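Aminopentol aminotransferase (Sphingopyxis macrogoltabida, PDB 6HBS) transfers the amino group of hydrolysed fumonisin B1 (aminopentol) to pyruvate, giving 2-keto-HFB1 and L-alanine, with pyridoxal 5'-phosphate as cofactor. Local coordinates at residues 148-152 with 163-167; 141-146 with 194-200. One frame throughout, in Å; residues are numbered along the deposited sequence.

Contact 1 of 2, residues 148-152 with 163-167; sequences ASPWN and DRVHV
Two irregular backbone segments meet with the CA atoms of Trp151 and Arg164 4.8 Å apart. In 148-152, Pro150 and Trp151 adopt helical backbone angles (-54/-34° and -72/-20°), and Asn152 N bonds Ser149 O at 3.0 Å to close a tight turn. Asn152, p at chi1 with chi2 near 7°, folds back so that OD1 accepts a weak bond from Ser149 N (2.9 Å). The other segment makes a type I beta turn from Arg164 to Val167 (Val167 N to Arg164 O, 3.2 Å). The p, t, p rotamer of Arg164, with chi4 near 180°, brings the guanidinium edge to Pro150 O, which accepts two hydrogen bonds, from Arg164 NE (3.1 Å) and Arg164 NH2 (2.8 Å). Trp151 O lies over a guanidinium face, 3.5 Å from Arg164 NE. Pro150 CB packs 3.8 Å from Asp163 CG, whose carboxylate accepts from Leu160 N, and Trp151 CA makes a CA-H...O contact with Asp163 O (3.6 Å). Trp151 (chi1 69°, chi2 -84°) sends its indole to Val167, a t rotamer, with Trp151 CE3 to Val167 CG2 at 4.2 Å. This is loop-to-loop packing within the connection between neighbouring parallel strands 137-141 and 167-170, an arginine pinning a turn carbonyl. The indole sits between helix 118-133, where Trp151 NE1 bonds Ser123 OG, and Cys140 of strand 137-141; Val167 begins 167-170, outermost in the chain's sheet, and Pro150 packs on Met126 of the second subunit.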
# COMPACT_ATOMS: atom_id res chain seq x y z
N ALA A 148 3.08 0.18 10.54
CA ALA A 148 4.26 -0.64 10.74
C ALA A 148 5.44 -0.10 9.92
O ALA A 148 6.23 -0.87 9.38
CB ALA A 148 3.94 -2.08 10.41
N SER A 149 5.54 1.23 9.86
CA SER A 149 6.69 1.93 9.25
C SER A 149 7.87 1.99 10.25
O SER A 149 7.70 1.80 11.46
CB SER A 149 6.29 3.33 8.76
OG SER A 149 5.14 3.28 7.93
N PRO A 150 9.11 2.29 9.80
CA PRO A 150 10.22 2.38 10.75
C PRO A 150 9.93 3.36 11.90
O PRO A 150 10.35 3.09 13.04
CB PRO A 150 11.42 2.80 9.86
CG PRO A 150 11.05 2.24 8.48
CD PRO A 150 9.54 2.42 8.39
N TRP A 151 9.20 4.45 11.64
CA TRP A 151 8.96 5.46 12.71
C TRP A 151 8.00 4.97 13.79
O TRP A 151 7.97 5.56 14.87
CB TRP A 151 8.49 6.83 12.18
CG TRP A 151 7.11 6.92 11.60
CD1 TRP A 151 6.75 6.62 10.31
CD2 TRP A 151 5.91 7.40 12.24
NE1 TRP A 151 5.41 6.86 10.12
CE2 TRP A 151 4.87 7.35 11.27
CE3 TRP A 151 5.60 7.87 13.53
CZ2 TRP A 151 3.56 7.74 11.55
CZ3 TRP A 151 4.30 8.29 13.79
CH2 TRP A 151 3.29 8.21 12.82
N ASN A 152 7.18 3.95 13.51
CA ASN A 152 6.09 3.64 14.45
C ASN A 152 5.87 2.14 14.67
O ASN A 152 5.05 1.80 15.50
CB ASN A 152 4.78 4.33 14.04
CG ASN A 152 4.29 3.92 12.65
OD1 ASN A 152 4.85 3.02 12.03
ND2 ASN A 152 3.27 4.61 12.15
N ASP A 163 15.51 6.32 13.26
CA ASP A 163 14.20 6.23 12.55
C ASP A 163 13.08 6.95 13.31
O ASP A 163 12.06 7.28 12.72
CB ASP A 163 13.83 4.76 12.30
CG ASP A 163 14.71 4.03 11.30
OD1 ASP A 163 15.21 4.70 10.38
OD2 ASP A 163 14.91 2.80 11.47
N ARG A 164 13.23 7.12 14.64
CA ARG A 164 12.16 7.69 15.47
C ARG A 164 12.72 8.64 16.55
O ARG A 164 12.07 8.87 17.58
CB ARG A 164 11.34 6.56 16.11
CG ARG A 164 12.19 5.50 16.78
CD ARG A 164 11.33 4.35 17.20
NE ARG A 164 10.66 3.63 16.12
CZ ARG A 164 9.85 2.61 16.37
NH1 ARG A 164 9.62 2.29 17.63
NH2 ARG A 164 9.29 1.92 15.39
N VAL A 165 13.86 9.27 16.27
CA VAL A 165 14.51 10.14 17.25
C VAL A 165 13.65 11.38 17.50
O VAL A 165 13.73 11.97 18.57
CB VAL A 165 15.96 10.50 16.83
CG1 VAL A 165 16.03 11.31 15.53
CG2 VAL A 165 16.72 11.23 17.95
N HIS A 166 12.82 11.79 16.53
CA HIS A 166 11.98 12.98 16.67
C HIS A 166 10.51 12.59 16.80
O HIS A 166 9.65 13.33 16.41
CB HIS A 166 12.24 13.97 15.51
CG HIS A 166 13.57 14.62 15.63
ND1 HIS A 166 13.90 15.41 16.74
CD2 HIS A 166 14.68 14.56 14.86
CE1 HIS A 166 15.16 15.83 16.60
NE2 HIS A 166 15.66 15.31 15.47
N VAL A 167 10.24 11.43 17.39
CA VAL A 167 8.92 11.04 17.88
C VAL A 167 9.03 11.03 19.41
O VAL A 167 9.95 10.42 19.92
CB VAL A 167 8.50 9.65 17.38
CG1 VAL A 167 7.09 9.28 17.84
CG2 VAL A 167 8.64 9.57 15.86

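Contact 2 of 2, residues 141-146 with 194-200; sequences AKGAYH and ATPFRHE. With PLP (pyridoxal-5'-phosphate), chain C.
The two segments continue from the C-terminal ends of the adjacent parallel strands 137-141 and 189-194, where the PLP site of this family lies. The first opens with a type II beta turn, Ala141 to Ala144, closed by Ala144 N to Ala141 O at 3.0 Å. Ala141 faces segment 194-200 with its CB, its CA nearest that of Ala194 (6.9 Å). Lys142 (phi/psi -53/129°) contributes its carbonyl: Lys142 O accepts from both Arg198 NH1 (2.9 Å) and Arg198 NH2 (3.0 Å), reached by a t, p, t side chain with chi4 near 180°. Gly143 follows at phi/psi 75/4°, where a CB would lie only 2.9 Å from Arg198 NH2, so both the turn and its neighbour favour glycine. Ala144, whose CA is nearest that of Glu200 (6.8 Å), has its CA 3.4 Å from Glu200 OE1. Tyr145 N donates to Glu200 OE1 (3.0 Å, nearly linear), the glutamate being m at chi1 and chi2. A water donates to Tyr145 O (2.9 Å) and Glu200 OE1 (2.7 Å). The t rotamer of Tyr145 carries its ring, edge first, to PLP C4. His146 (chi1 -68°) turns CE1 to within 3.8 Å of Thr195 CG2, and its ND1 bonds Asp230. Both segments touch the cofactor: His146 O is 3.3 Å from PLP C6, and PLP C2A is 3.4 Å from Tyr145 O and 3.7 Å from His199 CE1. Charged side chains thus secure backbone groups: Arg198, also salt-bridged to Glu203, holds a carbonyl, and Glu200 holds the amide of Tyr145, whose carbonyl lies against PLP.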
# COMPACT_ATOMS: atom_id res chain seq x y z
N ALA A 141 0.91 8.70 21.53
CA ALA A 141 0.62 8.03 22.79
C ALA A 141 1.50 6.79 22.90
O ALA A 141 1.65 6.05 21.91
CB ALA A 141 -0.85 7.67 22.82
N LYS A 142 2.06 6.53 24.10
CA LYS A 142 2.78 5.30 24.37
C LYS A 142 1.90 4.10 24.03
O LYS A 142 0.74 4.04 24.45
CB LYS A 142 3.11 5.14 25.86
CG LYS A 142 4.18 6.07 26.39
CD LYS A 142 4.32 6.04 27.92
CE LYS A 142 5.23 7.15 28.44
NZ LYS A 142 4.53 8.47 28.42
N GLY A 143 2.45 3.18 23.24
CA GLY A 143 1.81 1.94 22.82
C GLY A 143 0.73 2.12 21.74
O GLY A 143 0.07 1.17 21.42
N ALA A 144 0.51 3.32 21.21
CA ALA A 144 -0.50 3.50 20.18
C ALA A 144 0.02 2.99 18.83
O ALA A 144 1.13 3.32 18.43
CB ALA A 144 -0.92 4.93 20.09
N TYR A 145 -0.81 2.19 18.15
CA TYR A 145 -0.47 1.63 16.83
C TYR A 145 -0.94 2.59 15.72
O TYR A 145 -2.13 2.87 15.61
CB TYR A 145 -1.10 0.24 16.66
CG TYR A 145 -0.67 -0.46 15.40
CD1 TYR A 145 0.49 -1.21 15.39
CD2 TYR A 145 -1.40 -0.36 14.21
CE1 TYR A 145 0.91 -1.85 14.23
CE2 TYR A 145 -0.98 -1.00 13.05
CZ TYR A 145 0.17 -1.76 13.07
OH TYR A 145 0.65 -2.41 11.97
N HIS A 146 0.02 3.09 14.92
CA HIS A 146 -0.25 3.98 13.80
C HIS A 146 0.21 3.37 12.47
O HIS A 146 0.13 4.03 11.44
CB HIS A 146 0.39 5.35 14.04
CG HIS A 146 -0.25 6.11 15.14
ND1 HIS A 146 -1.58 6.49 15.09
CD2 HIS A 146 0.25 6.59 16.31
CE1 HIS A 146 -1.87 7.15 16.20
NE2 HIS A 146 -0.77 7.24 16.95
N ALA A 194 -3.46 11.17 17.68
CA ALA A 194 -4.35 10.48 18.62
C ALA A 194 -5.28 9.52 17.84
O ALA A 194 -5.89 9.93 16.89
CB ALA A 194 -5.14 11.51 19.36
N THR A 195 -5.39 8.27 18.31
CA THR A 195 -6.51 7.40 17.97
C THR A 195 -7.73 7.91 18.74
O THR A 195 -7.60 8.55 19.78
CB THR A 195 -6.21 5.93 18.26
OG1 THR A 195 -6.00 5.68 19.65
CG2 THR A 195 -5.03 5.44 17.46
N PRO A 196 -8.95 7.71 18.22
CA PRO A 196 -10.12 8.34 18.82
C PRO A 196 -10.59 7.66 20.11
O PRO A 196 -11.33 8.27 20.86
CB PRO A 196 -11.20 8.27 17.74
CG PRO A 196 -10.76 7.14 16.84
CD PRO A 196 -9.26 7.00 16.97
N PHE A 197 -10.15 6.43 20.35
CA PHE A 197 -10.18 5.82 21.70
C PHE A 197 -8.95 4.93 21.83
O PHE A 197 -8.18 4.75 20.85
CB PHE A 197 -11.52 5.13 21.96
CG PHE A 197 -11.92 3.99 21.05
CD1 PHE A 197 -12.60 4.23 19.87
CD2 PHE A 197 -11.67 2.68 21.44
CE1 PHE A 197 -12.99 3.16 19.06
CE2 PHE A 197 -12.06 1.61 20.63
CZ PHE A 197 -12.70 1.86 19.43
N ARG A 198 -8.73 4.37 23.03
CA ARG A 198 -7.63 3.46 23.24
C ARG A 198 -8.04 2.08 22.74
O ARG A 198 -8.96 1.44 23.31
CB ARG A 198 -7.25 3.39 24.73
CG ARG A 198 -6.03 2.52 25.01
CD ARG A 198 -4.77 3.16 24.47
NE ARG A 198 -3.59 2.40 24.85
CZ ARG A 198 -2.35 2.76 24.60
NH1 ARG A 198 -2.10 3.78 23.78
NH2 ARG A 198 -1.37 2.09 25.18
N HIS A 199 -7.38 1.63 21.65
CA HIS A 199 -7.69 0.35 21.01
C HIS A 199 -6.38 -0.37 20.68
O HIS A 199 -5.87 -0.28 19.55
CB HIS A 199 -8.66 0.51 19.82
CG HIS A 199 -8.33 1.55 18.79
ND1 HIS A 199 -7.12 1.60 18.12
CD2 HIS A 199 -9.10 2.51 18.24
CE1 HIS A 199 -7.16 2.59 17.24
NE2 HIS A 199 -8.37 3.16 17.27
N GLU A 200 -5.82 -1.07 21.69
CA GLU A 200 -4.54 -1.76 21.52
C GLU A 200 -4.62 -3.19 22.04
O GLU A 200 -5.44 -3.49 22.92
CB GLU A 200 -3.42 -0.99 22.23
CG GLU A 200 -3.29 0.45 21.74
CD GLU A 200 -2.96 0.60 20.26
OE1 GLU A 200 -3.30 1.66 19.66
OE2 GLU A 200 -2.36 -0.31 19.71
N1 PLP C . -3.58 3.18 12.26
C2 PLP C . -4.43 2.43 13.00
C2A PLP C . -5.17 3.01 14.18
C3 PLP C . -4.68 1.05 12.60
O3 PLP C . -5.53 0.27 13.30
C4 PLP C . -4.00 0.51 11.40
C4A PLP C . -4.30 -0.89 11.01
C5 PLP C . -3.04 1.42 10.71
C6 PLP C . -2.91 2.73 11.18
C5A PLP C . -2.25 1.01 9.48
O4P PLP C . -3.12 0.57 8.40
P PLP C . -2.47 -0.53 7.43
O1P PLP C . -2.32 -1.78 8.17
O2P PLP C . -1.13 0.03 7.06
O3P PLP C . -3.51 -0.58 6.33
O HOH W 1 -4.25 1.76 17.17

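Contact 1 is nested within the chain loop that contact 2 closes, and their centres lie 15 Å apart. They touch directly by packing: Asn152 ND2 is 3.3 Å from His146 O, and Trp151 CH2 is 4.2 Å from His146 CB. Phe193 meets both the Trp151 and His146 rings edge-to-face, and Thr122 bonds His146 O while touching Trp151 and Asn152. Contact 2 lines the PLP pocket itself, the nearest side-chain atoms of Tyr145 and Lys258, the attachment lysine by similarity, being about 5 Å apart. Contact 1 stands farther back, the nearest atoms of the Asn152 side chain and PLP about 7 Å apart. Contact 2's place at the strand ends is consistent with the PLP-binding large domain of class-III aminotransferases.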